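Local coordinates for protein oligogalacturonate lyase (Vibrio parahaemolyticus RIMD 2210633, PDB 3C5M) that probably cleaves oligogalacturonides from pectin breakdown by a lyase reaction, and carries a manganese ion in a seven-bladed beta-propeller, at residues 116-121 and 171-176; 167-172 and 180-185; 133-138 and 198-203; 205-210 and 217-222. All coordinates share one frame; numbering follows the deposited sequence.

Contact 1: residues 116-121 and 171-176; sequences VIYTVD and IKVDIE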
# COMPACT_ATOMS: atom_id res chain seq x y z
N VAL A 116 19.71 6.76 -9.96
CA VAL A 116 18.44 7.31 -10.41
C VAL A 116 18.08 6.55 -11.69
O VAL A 116 18.75 6.65 -12.71
CB VAL A 116 18.55 8.83 -10.64
CG1 VAL A 116 19.96 9.18 -11.06
CG2 VAL A 116 17.53 9.28 -11.66
N ILE A 117 17.02 5.75 -11.61
CA ILE A 117 16.61 4.94 -12.74
C ILE A 117 15.64 5.63 -13.68
O ILE A 117 15.43 5.16 -14.80
CB ILE A 117 15.99 3.63 -12.25
CG1 ILE A 117 14.79 3.96 -11.39
CG2 ILE A 117 17.00 2.83 -11.44
CD1 ILE A 117 14.02 2.75 -10.92
N TYR A 118 15.03 6.73 -13.25
CA TYR A 118 14.10 7.46 -14.12
C TYR A 118 13.76 8.82 -13.56
O TYR A 118 13.58 8.98 -12.36
CB TYR A 118 12.81 6.66 -14.33
CG TYR A 118 11.69 7.45 -14.96
CD1 TYR A 118 10.52 7.73 -14.26
CD2 TYR A 118 11.80 7.94 -16.27
CE1 TYR A 118 9.48 8.48 -14.83
CE2 TYR A 118 10.77 8.68 -16.85
CZ TYR A 118 9.61 8.95 -16.12
OH TYR A 118 8.59 9.68 -16.69
N THR A 119 13.67 9.83 -14.43
CA THR A 119 13.35 11.17 -13.97
C THR A 119 12.19 11.75 -14.78
O THR A 119 12.36 12.11 -15.94
CB THR A 119 14.56 12.13 -14.10
OG1 THR A 119 15.64 11.67 -13.27
CG2 THR A 119 14.17 13.53 -13.68
N VAL A 120 11.02 11.86 -14.16
CA VAL A 120 9.83 12.39 -14.83
C VAL A 120 10.14 13.57 -15.73
O VAL A 120 10.95 14.42 -15.39
CB VAL A 120 8.75 12.82 -13.82
CG1 VAL A 120 9.30 13.89 -12.88
CG2 VAL A 120 7.53 13.33 -14.55
N ASP A 121 9.49 13.61 -16.90
CA ASP A 121 9.73 14.70 -17.84
C ASP A 121 8.97 15.97 -17.50
O ASP A 121 7.84 15.92 -17.01
CB ASP A 121 9.38 14.25 -19.25
CG ASP A 121 9.69 15.33 -20.28
OD1 ASP A 121 8.88 16.29 -20.41
OD2 ASP A 121 10.75 15.22 -20.94
N ILE A 171 2.44 4.52 -17.63
CA ILE A 171 3.73 4.17 -18.22
C ILE A 171 4.43 2.99 -17.58
O ILE A 171 4.09 2.56 -16.48
CB ILE A 171 4.72 5.36 -18.19
CG1 ILE A 171 5.08 5.71 -16.75
CG2 ILE A 171 4.12 6.56 -18.91
CD1 ILE A 171 6.08 6.85 -16.60
N LYS A 172 5.42 2.47 -18.29
CA LYS A 172 6.20 1.34 -17.83
C LYS A 172 7.65 1.70 -18.08
O LYS A 172 8.02 2.13 -19.17
CB LYS A 172 5.81 0.10 -18.62
CG LYS A 172 6.70 -1.11 -18.39
CD LYS A 172 6.22 -2.31 -19.20
CE LYS A 172 6.32 -2.07 -20.70
NZ LYS A 172 7.73 -1.87 -21.17
N VAL A 173 8.48 1.53 -17.06
CA VAL A 173 9.90 1.85 -17.16
C VAL A 173 10.74 0.59 -16.98
O VAL A 173 10.38 -0.30 -16.21
CB VAL A 173 10.29 2.89 -16.09
CG1 VAL A 173 11.77 3.21 -16.16
CG2 VAL A 173 9.46 4.15 -16.29
N ASP A 174 11.85 0.54 -17.70
CA ASP A 174 12.75 -0.60 -17.63
C ASP A 174 13.90 -0.26 -16.68
O ASP A 174 14.64 0.71 -16.90
CB ASP A 174 13.27 -0.92 -19.04
CG ASP A 174 14.08 -2.20 -19.10
OD1 ASP A 174 15.30 -2.16 -18.80
OD2 ASP A 174 13.49 -3.26 -19.42
N ILE A 175 14.04 -1.04 -15.61
CA ILE A 175 15.09 -0.80 -14.62
C ILE A 175 16.46 -0.76 -15.28
O ILE A 175 17.26 0.13 -14.99
CB ILE A 175 15.13 -1.90 -13.54
CG1 ILE A 175 13.75 -2.07 -12.90
CG2 ILE A 175 16.16 -1.53 -12.48
CD1 ILE A 175 13.25 -0.86 -12.20
N GLU A 176 16.72 -1.71 -16.17
CA GLU A 176 18.01 -1.78 -16.86
C GLU A 176 18.28 -0.64 -17.84
O GLU A 176 19.29 0.05 -17.72
CB GLU A 176 18.13 -3.10 -17.61
CG GLU A 176 18.46 -4.28 -16.72
CD GLU A 176 19.85 -4.18 -16.11
OE1 GLU A 176 20.08 -3.27 -15.29
OE2 GLU A 176 20.70 -5.02 -16.46
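Tyr-118 meets Val-173 and Ile-171 from the neighbouring sheet, and this part of the contact is the closely packed one. Val-173 CG2 lies over one face of the phenol ring in a CH-pi contact, 4.3 Å from the ring centroid and 14° off its normal. The other methyl of the same valine, CG1, rests 4.0 Å from Tyr-118 CB, one branch meeting the root of the aromatic side chain and the other the ring face. Tyr-118 CG is anti to the backbone N (chi1 168°); phenol and isoleucine meet tip to tip, Tyr-118 OH 3.8 Å from Ile-171 CD1. The backbone N of Val-120 sits above the opposite face, toward the rim. The strands 114-119 and 168-174 belong to consecutive four-stranded sheets of the seven-bladed propeller, and their short segments run at 150° with axes 7.9 Å apart; side chains rather than backbone bonds join the blades here. The hydroxyl of Tyr-118 is hydrogen-bonded to Glu-143 OE2 on strand 138-145, while Trp-130 backs Ile-171 and Val-173 from strand 124-132. At the Ile-175 end the contact rests on one meeting of methyls, Ile-117 CD1 and Ile-175 CD1 at 3.9 Å. Both isoleucines are partly exposed, although they also touch Leu-139 and Phe-96. Beyond Ile-175, Glu-176 is exposed and poorly ordered.

Contact 2: residues 167-172 and 180-185; sequences TCRLIK and LEVIHQ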
# COMPACT_ATOMS: atom_id res chain seq x y z
N THR A 167 -5.68 14.53 -18.86
CA THR A 167 -5.01 13.51 -19.65
C THR A 167 -3.92 12.86 -18.81
O THR A 167 -2.95 13.52 -18.40
CB THR A 167 -4.41 14.12 -20.94
OG1 THR A 167 -3.43 13.24 -21.48
CG2 THR A 167 -3.76 15.45 -20.64
N CYS A 168 -4.09 11.57 -18.55
CA CYS A 168 -3.16 10.78 -17.76
C CYS A 168 -2.65 9.60 -18.57
O CYS A 168 -3.34 9.11 -19.46
CB CYS A 168 -3.86 10.23 -16.52
SG CYS A 168 -4.47 11.47 -15.39
N ARG A 169 -1.45 9.15 -18.26
CA ARG A 169 -0.89 8.02 -18.97
C ARG A 169 -0.32 7.00 -17.99
O ARG A 169 0.26 7.36 -16.97
CB ARG A 169 0.21 8.48 -19.93
CG ARG A 169 1.41 9.10 -19.23
CD ARG A 169 2.48 9.47 -20.23
NE ARG A 169 3.70 9.96 -19.60
CZ ARG A 169 4.82 10.23 -20.25
NH1 ARG A 169 4.89 10.06 -21.57
NH2 ARG A 169 5.88 10.67 -19.59
N LEU A 170 -0.51 5.73 -18.33
CA LEU A 170 -0.02 4.62 -17.54
C LEU A 170 1.29 4.18 -18.22
O LEU A 170 1.25 3.53 -19.27
CB LEU A 170 -1.05 3.49 -17.56
CG LEU A 170 -0.95 2.39 -16.51
CD1 LEU A 170 -2.05 1.36 -16.73
CD2 LEU A 170 0.41 1.73 -16.59
N ILE A 171 2.44 4.52 -17.63
CA ILE A 171 3.73 4.17 -18.22
C ILE A 171 4.43 2.99 -17.58
O ILE A 171 4.09 2.56 -16.48
CB ILE A 171 4.72 5.36 -18.19
CG1 ILE A 171 5.08 5.71 -16.75
CG2 ILE A 171 4.12 6.56 -18.91
CD1 ILE A 171 6.08 6.85 -16.60
N LYS A 172 5.42 2.47 -18.29
CA LYS A 172 6.20 1.34 -17.83
C LYS A 172 7.65 1.70 -18.08
O LYS A 172 8.02 2.13 -19.17
CB LYS A 172 5.81 0.10 -18.62
CG LYS A 172 6.70 -1.11 -18.39
CD LYS A 172 6.22 -2.31 -19.20
CE LYS A 172 6.32 -2.07 -20.70
NZ LYS A 172 7.73 -1.87 -21.17
N LEU A 180 11.15 4.60 -21.03
CA LEU A 180 9.73 4.52 -20.68
C LEU A 180 8.93 4.07 -21.88
O LEU A 180 9.34 4.25 -23.02
CB LEU A 180 9.19 5.87 -20.20
CG LEU A 180 9.02 6.98 -21.23
CD1 LEU A 180 8.37 8.18 -20.56
CD2 LEU A 180 10.38 7.36 -21.84
N GLU A 181 7.76 3.49 -21.62
CA GLU A 181 6.91 3.01 -22.69
C GLU A 181 5.45 3.21 -22.30
O GLU A 181 4.94 2.51 -21.43
CB GLU A 181 7.20 1.53 -22.92
CG GLU A 181 6.57 0.97 -24.15
CD GLU A 181 6.76 -0.52 -24.25
OE1 GLU A 181 6.04 -1.27 -23.55
OE2 GLU A 181 7.65 -0.95 -25.02
N VAL A 182 4.78 4.16 -22.94
CA VAL A 182 3.38 4.42 -22.62
C VAL A 182 2.52 3.23 -23.03
O VAL A 182 2.34 2.99 -24.21
CB VAL A 182 2.87 5.68 -23.35
CG1 VAL A 182 1.42 5.93 -22.98
CG2 VAL A 182 3.71 6.88 -22.97
N ILE A 183 1.98 2.50 -22.06
CA ILE A 183 1.15 1.34 -22.40
C ILE A 183 -0.34 1.66 -22.46
O ILE A 183 -1.14 0.82 -22.86
CB ILE A 183 1.34 0.16 -21.41
CG1 ILE A 183 0.86 0.55 -20.02
CG2 ILE A 183 2.80 -0.24 -21.34
CD1 ILE A 183 1.17 -0.51 -18.98
N HIS A 184 -0.70 2.88 -22.07
CA HIS A 184 -2.09 3.30 -22.10
C HIS A 184 -2.23 4.77 -21.73
O HIS A 184 -1.68 5.20 -20.73
CB HIS A 184 -2.93 2.47 -21.12
CG HIS A 184 -4.37 2.87 -21.09
ND1 HIS A 184 -5.23 2.64 -22.14
CD2 HIS A 184 -5.08 3.56 -20.17
CE1 HIS A 184 -6.40 3.19 -21.87
NE2 HIS A 184 -6.34 3.75 -20.68
N GLN A 185 -2.95 5.53 -22.54
CA GLN A 185 -3.16 6.95 -22.25
C GLN A 185 -4.65 7.21 -22.28
O GLN A 185 -5.41 6.37 -22.75
CB GLN A 185 -2.44 7.81 -23.28
CG GLN A 185 -2.34 9.26 -22.88
CD GLN A 185 -1.09 9.93 -23.45
OE1 GLN A 185 -0.00 9.35 -23.43
NE2 GLN A 185 -1.24 11.15 -23.93
O HOH W 1 2.44 10.31 -23.76
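Leu-170 N gives a nearly straight bond to His-184 O (2.7 Å, 172°) across the antiparallel strands 168-174 and 180-186, and a classic beta bulge sets Ile-183 and His-184 both opposite Leu-170. At the bulge, Leu-170 O accepts from Ile-183 N at 3.1 Å and only weakly from His-184 N. The Ile-183 side chain lies obliquely against that of Leu-170, with CD1 close to Leu-170 CD2. On the face that bears Arg-169, Val-182 and Gln-185, the arginine runs extended from CG to NE and crosses Val-182 and Leu-180 at about right angles; Val-182 CG2 is 3.7 Å from Arg-169 NH1, and Leu-180 CD1 is the same distance from Arg-169 NH2. A water accepts from Arg-169 NH1 and donates to Gln-185 OE1 at 2.6 Å, linking two side chains whose planes stand 80° apart. Lys-172 and Glu-181 lie side by side, and the lysine bends at chi3 and chi4, with NZ 3.0 Å from Glu-181 OE1 in a salt bridge. This hairpin forms the outer pair of strands of its propeller blade. Arg-169 also bridges to Glu-143 and makes a cation-pi contact with Trp-124, so its buried charge is probably well compensated, whereas the Lys-172 bridge to exposed Glu-181 is probably more readily screened by solvent.

Contact 3: residues 133-138 and 198-203; sequences NSDCTK and FDDSTV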
# COMPACT_ATOMS: atom_id res chain seq x y z
N ASN A 133 7.43 -5.37 -11.03
CA ASN A 133 6.90 -6.64 -11.50
C ASN A 133 7.60 -7.70 -10.67
O ASN A 133 8.64 -7.43 -10.07
CB ASN A 133 7.20 -6.84 -12.98
CG ASN A 133 8.67 -7.02 -13.26
OD1 ASN A 133 9.50 -6.24 -12.79
ND2 ASN A 133 9.00 -8.04 -14.02
N SER A 134 7.05 -8.91 -10.63
CA SER A 134 7.66 -9.95 -9.81
C SER A 134 9.15 -10.16 -10.01
O SER A 134 9.87 -10.37 -9.04
CB SER A 134 6.92 -11.26 -9.99
OG SER A 134 5.83 -11.30 -9.08
N ASP A 135 9.62 -10.11 -11.26
CA ASP A 135 11.04 -10.29 -11.53
C ASP A 135 11.83 -9.05 -11.14
O ASP A 135 13.06 -9.08 -11.06
CB ASP A 135 11.28 -10.59 -13.01
CG ASP A 135 10.83 -11.98 -13.40
OD1 ASP A 135 10.97 -12.91 -12.57
OD2 ASP A 135 10.34 -12.15 -14.54
N CYS A 136 11.13 -7.95 -10.92
CA CYS A 136 11.76 -6.70 -10.50
C CYS A 136 12.71 -6.16 -11.58
O CYS A 136 13.83 -5.76 -11.28
CB CYS A 136 12.53 -6.94 -9.20
SG CYS A 136 12.42 -5.58 -8.08
N THR A 137 12.24 -6.15 -12.82
CA THR A 137 13.03 -5.68 -13.95
C THR A 137 12.34 -4.50 -14.62
O THR A 137 12.94 -3.76 -15.40
CB THR A 137 13.21 -6.78 -15.00
OG1 THR A 137 11.93 -7.10 -15.57
CG2 THR A 137 13.77 -8.04 -14.36
N LYS A 138 11.06 -4.36 -14.31
CA LYS A 138 10.24 -3.29 -14.86
C LYS A 138 9.38 -2.67 -13.77
O LYS A 138 8.97 -3.33 -12.81
CB LYS A 138 9.33 -3.85 -15.97
CG LYS A 138 10.06 -4.24 -17.24
CD LYS A 138 9.16 -4.98 -18.22
CE LYS A 138 8.85 -6.40 -17.74
NZ LYS A 138 8.02 -7.17 -18.72
N PHE A 198 2.64 -12.65 -10.54
CA PHE A 198 3.56 -13.35 -11.44
C PHE A 198 3.06 -13.45 -12.87
O PHE A 198 2.92 -14.54 -13.42
CB PHE A 198 3.87 -14.73 -10.89
CG PHE A 198 4.48 -14.71 -9.53
CD1 PHE A 198 3.70 -14.52 -8.41
CD2 PHE A 198 5.85 -14.86 -9.38
CE1 PHE A 198 4.28 -14.49 -7.14
CE2 PHE A 198 6.44 -14.83 -8.13
CZ PHE A 198 5.65 -14.65 -7.01
N ASP A 199 2.84 -12.29 -13.47
CA ASP A 199 2.32 -12.21 -14.82
C ASP A 199 2.47 -10.80 -15.39
O ASP A 199 1.54 -10.02 -15.35
CB ASP A 199 0.85 -12.63 -14.80
CG ASP A 199 0.17 -12.42 -16.13
OD1 ASP A 199 0.84 -12.47 -17.18
OD2 ASP A 199 -1.06 -12.20 -16.12
N ASP A 200 3.65 -10.49 -15.93
CA ASP A 200 3.91 -9.17 -16.50
C ASP A 200 2.93 -8.82 -17.61
O ASP A 200 2.85 -7.68 -18.05
CB ASP A 200 5.32 -9.10 -17.06
CG ASP A 200 6.36 -9.32 -16.00
OD1 ASP A 200 7.56 -9.30 -16.34
OD2 ASP A 200 5.98 -9.52 -14.82
N SER A 201 2.19 -9.82 -18.06
CA SER A 201 1.22 -9.61 -19.12
C SER A 201 0.09 -8.66 -18.72
O SER A 201 -0.29 -7.77 -19.49
CB SER A 201 0.60 -10.94 -19.52
OG SER A 201 -0.58 -10.73 -20.28
N THR A 202 -0.42 -8.86 -17.51
CA THR A 202 -1.53 -8.08 -16.95
C THR A 202 -1.12 -6.93 -16.04
O THR A 202 -0.27 -7.09 -15.18
CB THR A 202 -2.45 -9.01 -16.16
OG1 THR A 202 -2.67 -10.21 -16.90
CG2 THR A 202 -3.78 -8.33 -15.88
N VAL A 203 -1.77 -5.78 -16.21
CA VAL A 203 -1.48 -4.59 -15.40
C VAL A 203 -2.80 -3.92 -15.00
O VAL A 203 -3.47 -3.34 -15.85
CB VAL A 203 -0.63 -3.57 -16.20
CG1 VAL A 203 -0.37 -2.34 -15.36
CG2 VAL A 203 0.68 -4.21 -16.64
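The Phe-198 ring carries Ser-134 OG on one face, 3.5 Å above the plane and over its centre, while Ser-134 CB makes an off-centre CH-pi contact with the same ring. The amide of Asn-133 and the carboxylate of Asp-200 are turned 65° apart. Asn-133 ND2 meets Asp-200 OD1 at 3.0 Å on the syn side, tilted 34° from the carboxylate plane, and adds a weak bond to OD2. The other end of the amide is held within its own segment: OD1 accepts from Thr-137 N at 2.7 Å in the carbonyl plane, on a lone pair, and from Lys-138 N above that plane. These bonds would fix the rotation of the amide and present ND2 to Asp-200. The contact thus joins two type I turns, Asn-133 to Cys-136 between strands 124-132 and 138-145, and Asp-199 to Thr-202 leading into strand 202-207, in neighbouring propeller blades. Lys-138 NZ approaches Asp-200 OD1 at 3.2 Å in a salt bridge whose hydrogen bond is weak; its stronger partner is Glu-223. The lysine charge probably eases the proximity of Asp-135 OD2, which lies 4.4 Å from Asp-200 OD1. Ser-134 OG, besides covering the phenyl ring, is hydrogen-bonded to Pro-197 O.

Contact 4: residues 205-210 and 217-222; sequences FCHEGP and RMWLVN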
# COMPACT_ATOMS: atom_id res chain seq x y z
N PHE A 205 -5.22 -1.09 -13.34
CA PHE A 205 -5.22 0.34 -13.02
C PHE A 205 -6.66 0.71 -12.74
O PHE A 205 -7.50 -0.17 -12.64
CB PHE A 205 -4.65 1.18 -14.17
CG PHE A 205 -5.52 1.26 -15.38
CD1 PHE A 205 -6.29 2.39 -15.64
CD2 PHE A 205 -5.57 0.20 -16.29
CE1 PHE A 205 -7.09 2.47 -16.78
CE2 PHE A 205 -6.37 0.27 -17.43
CZ PHE A 205 -7.13 1.41 -17.68
N CYS A 206 -6.96 1.99 -12.62
CA CYS A 206 -8.33 2.37 -12.33
C CYS A 206 -8.61 3.82 -12.63
O CYS A 206 -7.69 4.61 -12.85
CB CYS A 206 -8.60 2.17 -10.85
SG CYS A 206 -7.82 3.48 -9.84
N HIS A 207 -9.89 4.17 -12.59
CA HIS A 207 -10.30 5.54 -12.81
C HIS A 207 -10.54 6.14 -11.43
O HIS A 207 -11.27 5.56 -10.62
CB HIS A 207 -11.60 5.63 -13.64
CG HIS A 207 -11.46 5.13 -15.05
ND1 HIS A 207 -10.30 5.28 -15.78
CD2 HIS A 207 -12.35 4.54 -15.87
CE1 HIS A 207 -10.49 4.79 -16.99
NE2 HIS A 207 -11.72 4.33 -17.07
N GLU A 208 -9.91 7.28 -11.15
CA GLU A 208 -10.07 7.96 -9.87
C GLU A 208 -11.30 8.83 -9.90
O GLU A 208 -11.93 8.99 -10.94
CB GLU A 208 -8.85 8.81 -9.56
CG GLU A 208 -7.64 8.00 -9.20
CD GLU A 208 -7.89 7.09 -8.01
OE1 GLU A 208 -6.98 6.32 -7.64
OE2 GLU A 208 -9.00 7.16 -7.43
N GLY A 209 -11.65 9.38 -8.74
CA GLY A 209 -12.82 10.24 -8.66
C GLY A 209 -13.88 9.64 -7.75
O GLY A 209 -13.74 8.50 -7.31
N PRO A 210 -14.96 10.38 -7.45
CA PRO A 210 -16.01 9.84 -6.57
C PRO A 210 -16.56 8.51 -7.06
O PRO A 210 -16.81 8.34 -8.25
CB PRO A 210 -17.06 10.95 -6.57
CG PRO A 210 -16.87 11.59 -7.91
CD PRO A 210 -15.37 11.67 -8.01
N ARG A 217 -13.94 1.48 -11.66
CA ARG A 217 -12.52 1.64 -11.42
C ARG A 217 -11.75 0.34 -11.62
O ARG A 217 -10.57 0.35 -11.91
CB ARG A 217 -12.26 2.18 -10.02
CG ARG A 217 -12.98 1.47 -8.89
CD ARG A 217 -12.14 1.58 -7.63
NE ARG A 217 -11.54 2.91 -7.52
CZ ARG A 217 -10.39 3.17 -6.89
NH1 ARG A 217 -9.72 2.20 -6.31
NH2 ARG A 217 -9.92 4.41 -6.85
N MSE A 218 -12.45 -0.78 -11.48
CA MSE A 218 -11.83 -2.08 -11.65
C MSE A 218 -11.37 -2.26 -13.10
O MSE A 218 -12.10 -2.84 -13.90
CB MSE A 218 -12.82 -3.20 -11.30
CG MSE A 218 -13.40 -3.16 -9.87
SE MSE A 218 -12.13 -3.67 -8.46
CE MSE A 218 -11.52 -1.87 -8.07
N TRP A 219 -10.19 -1.77 -13.44
CA TRP A 219 -9.71 -1.94 -14.80
C TRP A 219 -8.49 -2.83 -14.93
O TRP A 219 -7.74 -3.02 -13.98
CB TRP A 219 -9.41 -0.59 -15.44
CG TRP A 219 -10.62 0.18 -15.79
CD1 TRP A 219 -11.29 1.06 -14.99
CD2 TRP A 219 -11.31 0.16 -17.03
NE1 TRP A 219 -12.36 1.59 -15.67
CE2 TRP A 219 -12.40 1.05 -16.93
CE3 TRP A 219 -11.12 -0.53 -18.24
CZ2 TRP A 219 -13.29 1.28 -17.98
CZ3 TRP A 219 -12.01 -0.31 -19.28
CH2 TRP A 219 -13.08 0.59 -19.14
N LEU A 220 -8.31 -3.38 -16.14
CA LEU A 220 -7.20 -4.27 -16.46
C LEU A 220 -6.76 -4.01 -17.90
O LEU A 220 -7.57 -3.61 -18.74
CB LEU A 220 -7.63 -5.74 -16.30
CG LEU A 220 -6.81 -6.62 -15.36
CD1 LEU A 220 -6.82 -6.01 -13.97
CD2 LEU A 220 -7.39 -8.04 -15.32
N VAL A 221 -5.49 -4.21 -18.19
CA VAL A 221 -4.97 -4.00 -19.54
C VAL A 221 -3.66 -4.75 -19.69
O VAL A 221 -2.91 -4.88 -18.72
CB VAL A 221 -4.74 -2.50 -19.81
CG1 VAL A 221 -3.76 -1.93 -18.79
CG2 VAL A 221 -4.19 -2.31 -21.21
N ASN A 222 -3.36 -5.25 -20.88
CA ASN A 222 -2.12 -5.98 -21.07
C ASN A 222 -0.90 -5.09 -21.19
O ASN A 222 -1.02 -3.91 -21.49
CB ASN A 222 -2.22 -6.89 -22.28
CG ASN A 222 -3.16 -8.03 -22.05
OD1 ASN A 222 -4.32 -7.97 -22.43
ND2 ASN A 222 -2.67 -9.08 -21.39
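Trp-219 packs with Phe-205 and His-207 in an aromatic cluster, both of them lying to the same side of the indole plane. Trp-219 CB sits over one face of the phenylalanine ring, 3.8 Å from its centroid in a CH-pi contact. The indole itself is slid aside: its five-membered ring is near parallel to the Phe-205 ring (25°), but the two barely overlap. His-207 packs against the indole obliquely, the planes 54° apart and the imidazole centroid 4.0 Å from that of the five-membered ring. Phe-205 CE2 also touches Val-221 CG1 at 3.7 Å, the side chains crossing at about a right angle.

Further along, Glu-208 OE2 meets Arg-217 NH2 at 3.0 Å in a salt bridge. The carboxylate oxygen lies at the edge of the guanidinium, in its plane, whereas Cys-206 SG covers one face, offset toward the rim. Strands 202-207 and 219-222 are the two middle strands of a four-stranded propeller blade, joined as a hairpin; backbone bonds run from Phe-205 N to Trp-219 O and from Trp-219 N to Phe-205 O, both 3.2 Å.

Outside the pair, Trp-219 NE1 is hydrogen-bonded to Ala-216 O, which probably helps to fix the indole. His-184 of the preceding blade meets the Phe-205 ring, and Leu-190 touches both Phe-205 and His-207. Arg-217 NH1 is bridged to Glu-243, so two acids share the guanidinium; the side chain of Arg-217 lies about 12 Å from the bound manganese ion.

Overall arrangement
Contact 4 is the buried one, contacts 1 and 2 are partly buried, and contact 3 lies at the surface. Contacts 2 and 4 are hairpins within successive blades, combining backbone bonds with side-chain packing; contacts 1 and 3 join different blades through side chains, mainly apolar in the first and polar in the second. Strand 168-174 serves contacts 1 and 2, which share Ile-171 and Lys-172, while strand 202-207 serves contacts 3 and 4. Leu-170 of contact 2 packs on Phe-205 and Val-221 of contact 4 and on Val-203 of contact 3. Contacts 1 and 4, whose centres are about 22 Å apart, do not touch.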